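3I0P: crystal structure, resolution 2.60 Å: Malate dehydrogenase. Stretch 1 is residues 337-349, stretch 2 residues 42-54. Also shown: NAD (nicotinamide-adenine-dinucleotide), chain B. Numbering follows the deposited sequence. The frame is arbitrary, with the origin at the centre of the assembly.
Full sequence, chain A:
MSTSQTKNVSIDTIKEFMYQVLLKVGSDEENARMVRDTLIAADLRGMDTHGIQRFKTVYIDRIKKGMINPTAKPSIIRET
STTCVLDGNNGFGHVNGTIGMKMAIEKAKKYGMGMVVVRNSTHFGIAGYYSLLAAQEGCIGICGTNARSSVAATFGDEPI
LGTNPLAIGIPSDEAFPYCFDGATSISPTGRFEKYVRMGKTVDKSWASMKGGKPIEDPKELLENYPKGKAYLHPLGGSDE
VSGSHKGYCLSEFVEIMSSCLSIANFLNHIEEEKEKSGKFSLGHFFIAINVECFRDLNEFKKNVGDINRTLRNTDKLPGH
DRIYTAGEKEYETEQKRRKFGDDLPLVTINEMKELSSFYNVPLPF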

# COMPACT_ATOMS: atom_id res chain seq x y z
N ARG A 337 22.38 -13.85 -13.20
CA ARG A 337 23.56 -13.58 -12.37
C ARG A 337 24.07 -14.80 -11.62
O ARG A 337 25.27 -14.92 -11.31
CB ARG A 337 23.32 -12.41 -11.44
CG ARG A 337 23.22 -11.12 -12.20
CD ARG A 337 23.20 -9.94 -11.30
NE ARG A 337 23.09 -8.72 -12.07
CZ ARG A 337 22.81 -7.53 -11.55
NH1 ARG A 337 22.62 -7.41 -10.25
NH2 ARG A 337 22.73 -6.46 -12.33
N ARG A 338 23.14 -15.71 -11.32
CA ARG A 338 23.45 -16.96 -10.66
C ARG A 338 24.48 -17.75 -11.47
O ARG A 338 25.40 -18.33 -10.90
CB ARG A 338 22.18 -17.76 -10.45
CG ARG A 338 22.27 -18.84 -9.40
CD ARG A 338 20.88 -19.37 -9.04
NE ARG A 338 20.19 -18.50 -8.08
CZ ARG A 338 20.38 -18.52 -6.75
NH1 ARG A 338 21.25 -19.36 -6.20
NH2 ARG A 338 19.69 -17.69 -5.97
N LYS A 339 24.35 -17.75 -12.79
CA LYS A 339 25.24 -18.56 -13.63
C LYS A 339 26.38 -17.77 -14.28
O LYS A 339 27.47 -18.31 -14.45
CB LYS A 339 24.46 -19.40 -14.65
CG LYS A 339 23.49 -18.62 -15.54
CD LYS A 339 22.39 -19.54 -16.08
CE LYS A 339 21.36 -18.76 -16.90
NZ LYS A 339 19.98 -19.36 -16.84
N PHE A 340 26.14 -16.50 -14.62
CA PHE A 340 27.14 -15.71 -15.35
C PHE A 340 27.89 -14.66 -14.52
O PHE A 340 28.81 -14.02 -15.03
CB PHE A 340 26.51 -15.04 -16.57
CG PHE A 340 25.83 -15.99 -17.49
CD1 PHE A 340 26.44 -17.20 -17.86
CD2 PHE A 340 24.57 -15.68 -18.02
CE1 PHE A 340 25.80 -18.10 -18.72
CE2 PHE A 340 23.93 -16.57 -18.89
CZ PHE A 340 24.55 -17.78 -19.24
N GLY A 341 27.50 -14.50 -13.26
CA GLY A 341 28.11 -13.50 -12.39
C GLY A 341 27.52 -12.12 -12.56
O GLY A 341 26.55 -11.93 -13.30
N ASP A 342 28.11 -11.16 -11.86
CA ASP A 342 27.60 -9.80 -11.75
C ASP A 342 28.65 -8.82 -12.28
O ASP A 342 29.81 -8.87 -11.90
CB ASP A 342 27.28 -9.52 -10.27
CG ASP A 342 26.50 -8.22 -10.04
OD1 ASP A 342 26.09 -7.54 -11.01
OD2 ASP A 342 26.31 -7.88 -8.85
N ASP A 343 28.24 -7.96 -13.20
CA ASP A 343 29.14 -6.96 -13.75
C ASP A 343 29.23 -5.74 -12.85
O ASP A 343 28.35 -4.88 -12.86
CB ASP A 343 28.70 -6.57 -15.16
CG ASP A 343 28.77 -7.73 -16.13
OD1 ASP A 343 29.84 -8.36 -16.30
OD2 ASP A 343 27.73 -8.01 -16.75
N LEU A 344 30.30 -5.66 -12.07
CA LEU A 344 30.49 -4.58 -11.10
C LEU A 344 31.29 -3.42 -11.68
O LEU A 344 32.27 -3.64 -12.40
CB LEU A 344 31.17 -5.10 -9.84
CG LEU A 344 30.54 -6.31 -9.15
CD1 LEU A 344 31.33 -6.70 -7.92
CD2 LEU A 344 29.08 -6.03 -8.81
N PRO A 345 30.86 -2.17 -11.38
CA PRO A 345 31.63 -0.99 -11.76
C PRO A 345 33.04 -1.05 -11.19
O PRO A 345 33.30 -1.80 -10.25
CB PRO A 345 30.86 0.15 -11.09
CG PRO A 345 29.47 -0.35 -11.01
CD PRO A 345 29.58 -1.82 -10.75
N LEU A 346 33.93 -0.24 -11.77
CA LEU A 346 35.34 -0.18 -11.38
C LEU A 346 35.53 0.33 -9.96
O LEU A 346 36.41 -0.14 -9.23
CB LEU A 346 36.10 0.72 -12.35
CG LEU A 346 37.50 0.24 -12.75
CD1 LEU A 346 37.43 -0.67 -14.01
CD2 LEU A 346 38.49 1.44 -12.95
N VAL A 347 34.71 1.30 -9.56
CA VAL A 347 34.74 1.82 -8.19
C VAL A 347 34.52 0.70 -7.16
O VAL A 347 35.21 0.67 -6.14
CB VAL A 347 33.76 3.03 -7.98
CG1 VAL A 347 32.29 2.63 -8.17
CG2 VAL A 347 33.98 3.68 -6.61
N THR A 348 33.60 -0.22 -7.45
CA THR A 348 33.27 -1.32 -6.54
C THR A 348 34.43 -2.30 -6.46
O THR A 348 34.83 -2.73 -5.36
CB THR A 348 31.97 -2.07 -6.96
OG1 THR A 348 30.92 -1.14 -7.22
CG2 THR A 348 31.51 -3.01 -5.86
N ILE A 349 34.98 -2.64 -7.62
CA ILE A 349 36.16 -3.49 -7.70
C ILE A 349 37.27 -2.92 -6.83
O ILE A 349 37.89 -3.65 -6.05
CB ILE A 349 36.65 -3.64 -9.17
CG1 ILE A 349 35.58 -4.32 -10.04
CG2 ILE A 349 37.97 -4.42 -9.23
CD1 ILE A 349 35.17 -5.70 -9.57
PA NAD B . 11.42 0.04 -8.54
O1A NAD B . 12.68 -0.55 -9.12
O2A NAD B . 10.88 1.30 -9.13
O5B NAD B . 10.31 -1.11 -8.61
C5B NAD B . 10.61 -2.43 -8.12
C4B NAD B . 9.35 -3.29 -7.95
O4B NAD B . 8.41 -3.08 -9.01
C3B NAD B . 9.65 -4.78 -7.99
O3B NAD B . 8.69 -5.46 -7.16
C2B NAD B . 9.44 -5.15 -9.44
O2B NAD B . 9.11 -6.53 -9.59
C1B NAD B . 8.28 -4.26 -9.82
N9A NAD B . 8.21 -3.89 -11.26
C8A NAD B . 9.11 -3.17 -11.96
N7A NAD B . 8.65 -3.03 -13.22
C5A NAD B . 7.45 -3.65 -13.31
C6A NAD B . 6.52 -3.84 -14.33
N6A NAD B . 6.73 -3.35 -15.57
N1A NAD B . 5.38 -4.54 -14.08
C2A NAD B . 5.15 -5.05 -12.86
N3A NAD B . 6.02 -4.88 -11.87
C4A NAD B . 7.18 -4.19 -12.06
O3 NAD B . 11.56 0.22 -6.92
PN NAD B . 12.48 1.26 -6.09
O1N NAD B . 11.55 2.20 -5.36
O2N NAD B . 13.59 1.81 -6.96
O5D NAD B . 13.19 0.34 -4.99
C5D NAD B . 14.34 -0.45 -5.32
C4D NAD B . 14.91 -1.11 -4.06
O4D NAD B . 15.37 -0.12 -3.14
C3D NAD B . 13.87 -1.93 -3.32
O3D NAD B . 14.38 -3.26 -3.17
C2D NAD B . 13.66 -1.22 -1.99
O2D NAD B . 13.43 -2.07 -0.85
C1D NAD B . 14.97 -0.49 -1.82
N1N NAD B . 14.86 0.65 -0.92
C2N NAD B . 15.32 0.52 0.35
C3N NAD B . 15.23 1.59 1.24
C7N NAD B . 15.74 1.46 2.65
O7N NAD B . 15.64 2.42 3.41
N7N NAD B . 16.27 0.31 3.05
C4N NAD B . 14.66 2.79 0.82
C5N NAD B . 14.18 2.90 -0.49
C6N NAD B . 14.30 1.80 -1.35
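Stretch 2 42-54: ADLRGMDTHGIQR

Stretch 2 runs along stretch 1 in the same sense. D43, G46 and D48 meet R337; I52 and Q53 meet T348. Among the nearest CA pairs, R337 CA to L44 CA is 6.2 Å, D342 CA to D43 CA is 7.7 Å, and T348 CA to Q53 CA is 5.5 Å. Together the two stretches bury 524 Å², although no two touching residues are fewer than 289 apart in sequence.

Stretch 2 opens with the last turn of a helix that begins earlier in the chain. A42 makes no contact with stretch 1, but its carbonyl helps to close the helix: M47 N donates to A42 O at 2.8 Å.

D43 serves both stretches. Its backbone O accepts a hydrogen bond from R337 NH1 at 2.8 Å. Its CB lies 3.8 Å from D342 OD2, and the two carboxylates come close, with D342 OD2 4.1 Å from D43 OD1. Water 1 lies between them, 2.7 Å from D43 OD1 and 2.6 Å from D342 OD2, and can donate to either; it has more acceptors in reach than protons once atoms elsewhere are counted. The other oxygen of D43 turns to its own stretch, where I52 N donates to D43 OD2 at 2.8 Å.

L44 has its CA-to-CB bond pointing away from stretch 1, but the end of its side chain comes back. L44 CD1 is 3.7 Å from R338 NH2, and L44 CD2 lies over one face of that guanidinium. R45 points away and makes no contact.

G46 leaves the helix with positive phi, at 94/14. A CB here would be jammed against the carbonyl O of R45. G46 CA is 3.5 Å from R337 NH1. M47 turns away from stretch 1; its CE is 3.6 Å from NAD O3D.

D48 makes the salt bridge of the contact. R337 extends with chi2 and chi3 both t and meets the carboxylate edge-on. R337 NH1 donates to D48 OD1 at 2.6 Å, and R337 NH2 donates to D48 OD2 at 3.1 Å, nearly straight at 175°. NH1 thus holds D43 O and D48 together.

M47 to H50 form a type I beta turn, with H50 N donating to M47 O at 3.0 Å. T49 and H50 are out of reach of stretch 1. H50 CE1 instead approaches NAD O4D at 3.1 Å. G51 follows; a CB there would clash with D43 OD2.

I52 returns the chain to stretch 1. Its CG2 packs on L344 CD2 at 3.7 Å, an apolar contact, and its O is 3.8 Å from T348 CG2.

Q53 lies along P345 and T348, with Q53 CD 3.7 Å from P345 CD and Q53 CG 3.4 Å from T348 OG1. Water 2 links Q53 and T348: it accepts from T348 OG1 at 2.8 Å and donates to Q53 O at 2.7 Å. R54, at the N-cap position before a helix, makes no contact with stretch 1.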

# COMPACT_ATOMS: atom_id res chain seq x y z
N ALA A 42 20.19 -8.62 -2.68
CA ALA A 42 20.01 -7.41 -3.46
C ALA A 42 20.73 -7.53 -4.82
O ALA A 42 20.17 -7.14 -5.86
CB ALA A 42 20.47 -6.20 -2.70
N ASP A 43 21.96 -8.07 -4.81
CA ASP A 43 22.74 -8.21 -6.04
C ASP A 43 22.15 -9.30 -6.95
O ASP A 43 22.13 -9.15 -8.17
CB ASP A 43 24.23 -8.49 -5.75
CG ASP A 43 24.92 -7.35 -5.02
OD1 ASP A 43 24.78 -6.17 -5.42
OD2 ASP A 43 25.63 -7.63 -4.03
N LEU A 44 21.68 -10.40 -6.36
CA LEU A 44 21.01 -11.45 -7.10
C LEU A 44 19.79 -10.91 -7.83
O LEU A 44 19.51 -11.30 -8.96
CB LEU A 44 20.61 -12.61 -6.20
CG LEU A 44 21.69 -13.67 -6.00
CD1 LEU A 44 21.36 -14.57 -4.80
CD2 LEU A 44 21.93 -14.49 -7.26
N ARG A 45 19.06 -10.00 -7.18
CA ARG A 45 17.78 -9.56 -7.71
C ARG A 45 17.91 -8.36 -8.65
O ARG A 45 16.95 -8.00 -9.32
CB ARG A 45 16.80 -9.27 -6.58
CG ARG A 45 16.43 -10.48 -5.76
CD ARG A 45 15.42 -10.15 -4.65
NE ARG A 45 14.10 -9.82 -5.18
CZ ARG A 45 13.21 -10.71 -5.63
NH1 ARG A 45 13.49 -12.01 -5.60
NH2 ARG A 45 12.04 -10.31 -6.09
N GLY A 46 19.08 -7.75 -8.68
CA GLY A 46 19.31 -6.62 -9.57
C GLY A 46 19.09 -5.27 -8.93
O GLY A 46 19.00 -4.26 -9.61
N MET A 47 19.00 -5.24 -7.60
CA MET A 47 18.91 -3.98 -6.86
C MET A 47 20.34 -3.52 -6.59
O MET A 47 20.83 -3.61 -5.47
CB MET A 47 18.15 -4.17 -5.54
CG MET A 47 16.76 -4.75 -5.65
SD MET A 47 15.74 -3.72 -6.70
CE MET A 47 14.14 -4.56 -6.56
N ASP A 48 21.00 -3.03 -7.63
CA ASP A 48 22.45 -2.84 -7.59
C ASP A 48 22.92 -1.75 -6.61
O ASP A 48 24.11 -1.62 -6.33
CB ASP A 48 22.99 -2.64 -9.01
CG ASP A 48 22.73 -3.86 -9.90
OD1 ASP A 48 22.97 -4.99 -9.43
OD2 ASP A 48 22.26 -3.70 -11.04
N THR A 49 21.95 -1.01 -6.07
CA THR A 49 22.20 0.01 -5.06
C THR A 49 22.24 -0.52 -3.62
O THR A 49 22.53 0.24 -2.69
CB THR A 49 21.11 1.10 -5.14
OG1 THR A 49 21.26 1.85 -6.36
CG2 THR A 49 21.20 2.04 -3.94
N HIS A 50 21.97 -1.81 -3.42
CA HIS A 50 21.73 -2.31 -2.07
C HIS A 50 22.52 -3.55 -1.63
O HIS A 50 22.24 -4.11 -0.56
CB HIS A 50 20.22 -2.50 -1.83
CG HIS A 50 19.49 -1.21 -1.63
ND1 HIS A 50 18.79 -0.59 -2.65
CD2 HIS A 50 19.38 -0.41 -0.55
CE1 HIS A 50 18.27 0.54 -2.19
NE2 HIS A 50 18.61 0.67 -0.92
N GLY A 51 23.49 -3.95 -2.44
CA GLY A 51 24.40 -5.05 -2.10
C GLY A 51 25.85 -4.60 -2.10
O GLY A 51 26.17 -3.55 -1.55
N ILE A 52 26.72 -5.37 -2.76
CA ILE A 52 28.17 -5.10 -2.80
C ILE A 52 28.56 -3.66 -3.20
O ILE A 52 29.53 -3.12 -2.67
CB ILE A 52 28.93 -6.19 -3.65
CG1 ILE A 52 30.45 -6.11 -3.46
CG2 ILE A 52 28.55 -6.14 -5.11
CD1 ILE A 52 30.95 -6.37 -2.06
N GLN A 53 27.81 -3.04 -4.11
CA GLN A 53 28.15 -1.68 -4.60
C GLN A 53 27.98 -0.62 -3.52
O GLN A 53 28.27 0.57 -3.74
CB GLN A 53 27.33 -1.33 -5.84
CG GLN A 53 27.66 -2.21 -7.03
CD GLN A 53 26.88 -1.87 -8.28
OE1 GLN A 53 26.45 -2.77 -9.02
NE2 GLN A 53 26.70 -0.57 -8.54
N ARG A 54 27.55 -1.07 -2.35
CA ARG A 54 27.27 -0.19 -1.23
C ARG A 54 27.86 -0.80 0.03
O ARG A 54 27.72 -0.26 1.12
CB ARG A 54 25.76 -0.04 -1.11
CG ARG A 54 25.28 1.33 -0.69
CD ARG A 54 25.93 2.48 -1.47
NE ARG A 54 25.46 2.57 -2.85
CZ ARG A 54 26.05 3.30 -3.79
NH1 ARG A 54 27.13 4.01 -3.49
NH2 ARG A 54 25.56 3.34 -5.03
O HOH W 1 25.17 -5.69 -8.04
O HOH W 2 30.73 0.57 -4.96